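Local coordinates for protein cytochrome c (Pseudomonas aeruginosa, PDB 6RTE) that acts as the dihydro-heme d1 dehydrogenase NirN of heme d1 biosynthesis, an eight-bladed beta-propeller protein that also carries heme c, at residues A[146-151]-A[454-459]; A[222-227]-A[270-275]. All coordinates share one frame; numbering follows the deposited sequence.

Contact 1: residues A[146-151]-A[454-459]; sequences PLNLFV and FTRDGR
The amide of Asn148 bonds to the backbone of a type I turn, yet the donor comes from above the amide and not along a lone pair. Arg456 N lies 2.9 Å from Asn148 OD1, and it stands 38° out of the carbonyl plane. The N-H itself points almost straight at the oxygen (163°). With CG turned away from its own backbone N (chi1 -153°), Asn148 carries its amide to the turn. OD1 also accepts from Asn496 ND2, so two donors hold this buried oxygen.

The Arg456 side chain crosses back over Asn148 and Leu147. Its CG passes 3.5 Å from Asn148 OD1. Its guanidinium then rests on Leu147, with Leu147 CB over the centre of one face, 3.8 Å above the plane. Leu147 CD1 approaches the same group at Arg456 NH2. The charge of Arg456 is met by Asp145, which also accepts from Leu147 N.

Farther along the segment, the Phe150 ring reaches the start of the turn. Its CZ is 3.4 Å from Phe454 O, and Thr455 N lies near the ring plane at its edge. The methyl CG2 of Thr455 packs 4.0 Å from Phe150 CZ. The turn spans Thr455 to Gly458, and Asp457 braces it from within. Asp457 OD1 accepts from Thr455 OG1 and, as an Asx turn, from Arg459 N. A water donates to Asp457 OD1 and reaches Asn148 ND2 by a weak bond.

The contact joins the end of strand 449-454 and the loop after it to the loop leading into strand 150-154 and the first residue of that strand. Leu147 packs on helix 497-501, whose Asn499 donates to Thr455 O. Phe150 lies against strands 159-164 and 491-496.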
# COMPACT_ATOMS: atom_id res chain seq x y z
N PRO A 146 14.10 15.91 -10.72
CA PRO A 146 13.71 14.50 -10.55
C PRO A 146 13.48 14.10 -9.11
O PRO A 146 12.67 13.19 -8.83
CB PRO A 146 14.89 13.72 -11.15
CG PRO A 146 15.63 14.72 -12.00
CD PRO A 146 15.42 16.06 -11.37
N LEU A 147 14.17 14.72 -8.17
CA LEU A 147 14.08 14.34 -6.76
C LEU A 147 12.92 15.01 -6.04
O LEU A 147 12.68 14.70 -4.86
CB LEU A 147 15.40 14.67 -6.05
CG LEU A 147 16.60 13.86 -6.56
CD1 LEU A 147 17.87 14.28 -5.83
CD2 LEU A 147 16.37 12.36 -6.41
N ASN A 148 12.19 15.92 -6.69
CA ASN A 148 11.01 16.51 -6.07
C ASN A 148 9.72 16.12 -6.78
O ASN A 148 8.67 16.71 -6.50
CB ASN A 148 11.15 18.04 -6.03
CG ASN A 148 10.37 18.65 -4.88
OD1 ASN A 148 9.95 17.95 -3.95
ND2 ASN A 148 10.17 19.96 -4.94
N LEU A 149 9.77 15.14 -7.68
CA LEU A 149 8.56 14.62 -8.30
C LEU A 149 7.66 13.94 -7.29
O LEU A 149 8.13 13.23 -6.39
CB LEU A 149 8.92 13.61 -9.39
CG LEU A 149 9.68 14.11 -10.62
CD1 LEU A 149 10.01 12.91 -11.51
CD2 LEU A 149 8.88 15.16 -11.36
N PHE A 150 6.35 14.10 -7.47
CA PHE A 150 5.37 13.30 -6.76
C PHE A 150 4.77 12.26 -7.70
O PHE A 150 4.41 12.57 -8.83
CB PHE A 150 4.24 14.16 -6.20
CG PHE A 150 4.64 15.02 -5.05
CD1 PHE A 150 4.50 14.56 -3.75
CD2 PHE A 150 5.13 16.30 -5.26
CE1 PHE A 150 4.85 15.36 -2.68
CE2 PHE A 150 5.49 17.10 -4.20
CZ PHE A 150 5.35 16.63 -2.90
N VAL A 151 4.67 11.03 -7.21
CA VAL A 151 3.84 10.02 -7.85
C VAL A 151 2.48 10.06 -7.16
O VAL A 151 2.38 9.83 -5.94
CB VAL A 151 4.49 8.63 -7.75
CG1 VAL A 151 3.59 7.54 -8.36
CG2 VAL A 151 5.85 8.63 -8.44
N PHE A 454 5.09 15.53 1.84
CA PHE A 454 5.78 16.82 1.73
C PHE A 454 6.65 16.88 0.48
O PHE A 454 7.04 15.85 -0.08
CB PHE A 454 6.66 17.08 2.96
CG PHE A 454 5.91 17.13 4.26
CD1 PHE A 454 5.69 15.98 4.99
CD2 PHE A 454 5.44 18.34 4.75
CE1 PHE A 454 5.00 16.02 6.19
CE2 PHE A 454 4.74 18.39 5.96
CZ PHE A 454 4.53 17.22 6.68
N THR A 455 6.96 18.10 0.06
CA THR A 455 8.06 18.33 -0.87
C THR A 455 9.37 17.90 -0.22
O THR A 455 9.47 17.73 1.00
CB THR A 455 8.16 19.81 -1.26
OG1 THR A 455 8.17 20.62 -0.07
CG2 THR A 455 6.99 20.23 -2.15
N ARG A 456 10.40 17.74 -1.06
CA ARG A 456 11.66 17.19 -0.55
C ARG A 456 12.24 18.07 0.56
O ARG A 456 12.83 17.55 1.50
CB ARG A 456 12.67 17.01 -1.69
CG ARG A 456 13.07 18.29 -2.42
CD ARG A 456 14.03 18.00 -3.57
NE ARG A 456 15.27 17.35 -3.11
CZ ARG A 456 16.45 17.49 -3.71
NH1 ARG A 456 16.58 18.25 -4.78
NH2 ARG A 456 17.51 16.86 -3.22
N ASP A 457 12.06 19.39 0.47
CA ASP A 457 12.56 20.32 1.48
C ASP A 457 11.53 20.62 2.57
O ASP A 457 11.82 21.44 3.46
CB ASP A 457 13.01 21.62 0.82
CG ASP A 457 11.86 22.41 0.21
OD1 ASP A 457 10.72 21.89 0.21
OD2 ASP A 457 12.09 23.54 -0.27
N GLY A 458 10.35 20.00 2.53
CA GLY A 458 9.36 20.18 3.58
C GLY A 458 8.61 21.49 3.55
O GLY A 458 7.83 21.75 4.48
N ARG A 459 8.82 22.33 2.53
CA ARG A 459 8.16 23.63 2.49
C ARG A 459 6.66 23.53 2.22
O ARG A 459 5.91 24.44 2.59
CB ARG A 459 8.80 24.52 1.42
CG ARG A 459 10.07 25.23 1.87
CD ARG A 459 10.53 26.22 0.80
NE ARG A 459 10.75 25.56 -0.49
CZ ARG A 459 10.57 26.14 -1.67
NH1 ARG A 459 10.79 25.45 -2.78
NH2 ARG A 459 10.15 27.40 -1.76
O HOH W 1 9.76 22.51 -2.62

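Contact 2: residues A[222-227]-A[270-275]; sequences TRNLAV and VSAVYT
Arg223 and Asn224 reach across from one propeller blade to the next. Strands 221-227 and 270-276 are the first strands of two successive blades. They run nearly parallel, with segment axes 13° and 5.7 Å apart. Each hydrogen bond between the two segments uses a side chain.

The tight, buried part is Val273 against Leu225 and Ala226. Val273 CG2 packs 3.6 Å from Leu225 C and 3.8 Å from Ala226 CB. Leu235 touches Val273, and Phe282 touches Ala226. Beside this packing, the Asn224 amide is turned onto Val273 (chi1 78°). Asn224 OD1 takes Val273 N at 2.9 Å on a lone pair, in the amide plane. Asn224 ND2 gives to Val273 O, also at 2.9 Å. The amide thus grips both polar backbone atoms of one residue.

Arg223 forms the looser, partly exposed rim, held by one straight bond and one long, bent one. Its NE bonds Ser271 O at 2.8 Å (172°), nearly in the guanidinium plane. NH2 lies 3.2 Å from Ser271 OG, whose stronger partner is Asp315, by a hydrogen bond. Classic beta bulges opposite Gly237 and Ala285 mark both strands at this end. Val270 O is buried here without a polar partner.

At the far end, Thr275 OG1 donates to Val227 O at 2.8 Å, from 60° above the carbonyl plane.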
# COMPACT_ATOMS: atom_id res chain seq x y z
N THR A 222 -2.67 -9.82 -4.50
CA THR A 222 -1.38 -9.34 -4.03
C THR A 222 -1.57 -8.31 -2.93
O THR A 222 -2.53 -7.54 -2.95
CB THR A 222 -0.58 -8.74 -5.19
OG1 THR A 222 -0.23 -9.79 -6.10
CG2 THR A 222 0.70 -8.04 -4.71
N ARG A 223 -0.67 -8.32 -1.95
CA ARG A 223 -0.73 -7.39 -0.83
C ARG A 223 0.16 -6.17 -1.04
O ARG A 223 -0.33 -5.03 -1.05
CB ARG A 223 -0.34 -8.11 0.47
CG ARG A 223 -1.39 -9.12 0.95
CD ARG A 223 -2.57 -8.44 1.64
NE ARG A 223 -2.23 -8.10 3.02
CZ ARG A 223 -3.11 -7.70 3.93
NH1 ARG A 223 -4.40 -7.57 3.63
NH2 ARG A 223 -2.70 -7.43 5.16
N ASN A 224 1.46 -6.36 -1.22
CA ASN A 224 2.34 -5.23 -1.50
C ASN A 224 3.65 -5.77 -2.05
O ASN A 224 3.82 -6.99 -2.24
CB ASN A 224 2.54 -4.34 -0.26
CG ASN A 224 3.53 -4.92 0.74
OD1 ASN A 224 3.57 -6.12 0.98
ND2 ASN A 224 4.35 -4.05 1.33
N LEU A 225 4.58 -4.86 -2.33
CA LEU A 225 5.90 -5.27 -2.76
C LEU A 225 6.94 -4.38 -2.10
O LEU A 225 6.62 -3.35 -1.51
CB LEU A 225 6.04 -5.25 -4.29
CG LEU A 225 5.81 -3.94 -5.06
CD1 LEU A 225 6.93 -2.94 -4.85
CD2 LEU A 225 5.66 -4.29 -6.54
N ALA A 226 8.19 -4.81 -2.22
CA ALA A 226 9.32 -4.11 -1.63
C ALA A 226 10.48 -4.24 -2.60
O ALA A 226 10.57 -5.21 -3.36
CB ALA A 226 9.68 -4.67 -0.24
N VAL A 227 11.34 -3.22 -2.60
CA VAL A 227 12.52 -3.17 -3.46
C VAL A 227 13.75 -3.21 -2.56
O VAL A 227 13.81 -2.50 -1.55
CB VAL A 227 12.51 -1.91 -4.34
CG1 VAL A 227 13.74 -1.86 -5.29
CG2 VAL A 227 11.20 -1.84 -5.14
N VAL A 270 0.87 -14.21 2.80
CA VAL A 270 1.83 -13.17 3.18
C VAL A 270 1.04 -11.91 3.47
O VAL A 270 0.28 -11.44 2.62
CB VAL A 270 2.87 -12.93 2.07
CG1 VAL A 270 3.74 -11.74 2.45
CG2 VAL A 270 3.73 -14.17 1.86
N SER A 271 1.22 -11.34 4.67
CA SER A 271 0.52 -10.12 5.00
C SER A 271 1.18 -8.89 4.36
O SER A 271 0.50 -8.04 3.79
CB SER A 271 0.44 -9.95 6.51
OG SER A 271 -0.28 -8.77 6.79
N ALA A 272 2.51 -8.79 4.46
CA ALA A 272 3.22 -7.65 3.90
C ALA A 272 4.71 -7.96 3.84
O ALA A 272 5.23 -8.72 4.66
CB ALA A 272 2.98 -6.38 4.74
N VAL A 273 5.39 -7.34 2.85
CA VAL A 273 6.84 -7.42 2.71
C VAL A 273 7.41 -6.03 2.94
O VAL A 273 6.79 -5.02 2.59
CB VAL A 273 7.26 -7.98 1.33
CG1 VAL A 273 6.74 -9.41 1.16
CG2 VAL A 273 6.74 -7.10 0.18
N TYR A 274 8.60 -5.98 3.54
CA TYR A 274 9.28 -4.73 3.86
C TYR A 274 10.77 -4.87 3.58
O TYR A 274 11.32 -5.97 3.61
CB TYR A 274 9.10 -4.33 5.33
CG TYR A 274 7.68 -4.42 5.87
CD1 TYR A 274 7.20 -5.61 6.42
CD2 TYR A 274 6.83 -3.33 5.83
CE1 TYR A 274 5.90 -5.71 6.91
CE2 TYR A 274 5.53 -3.41 6.33
CZ TYR A 274 5.08 -4.60 6.87
OH TYR A 274 3.79 -4.69 7.36
N THR A 275 11.41 -3.74 3.32
CA THR A 275 12.87 -3.66 3.18
C THR A 275 13.46 -3.08 4.45
O THR A 275 12.93 -2.12 5.01
CB THR A 275 13.25 -2.82 1.98
OG1 THR A 275 12.65 -3.38 0.80
CG2 THR A 275 14.82 -2.74 1.80

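In the fold
Both contacts join neighbouring blades of one eight-bladed propeller. Along the chain, contact 2 lies within the 302-residue span between the two segments of contact 1. Their centres are 24 Å apart and their nearest atoms about 12 Å, without touching. Contact 2 spans the third and fourth blades along the chain, first strand to first strand. Contact 1 lies at the closure of the ring. There strand 491-496, from the C-terminal end, completes the sheet of strands 150-154, 159-164 and 169-175, and the loop after strand 449-454 of the last blade packs against it. This is the Velcro closure familiar in beta-propellers, joining the N-terminal and C-terminal ends of the propeller's sequence.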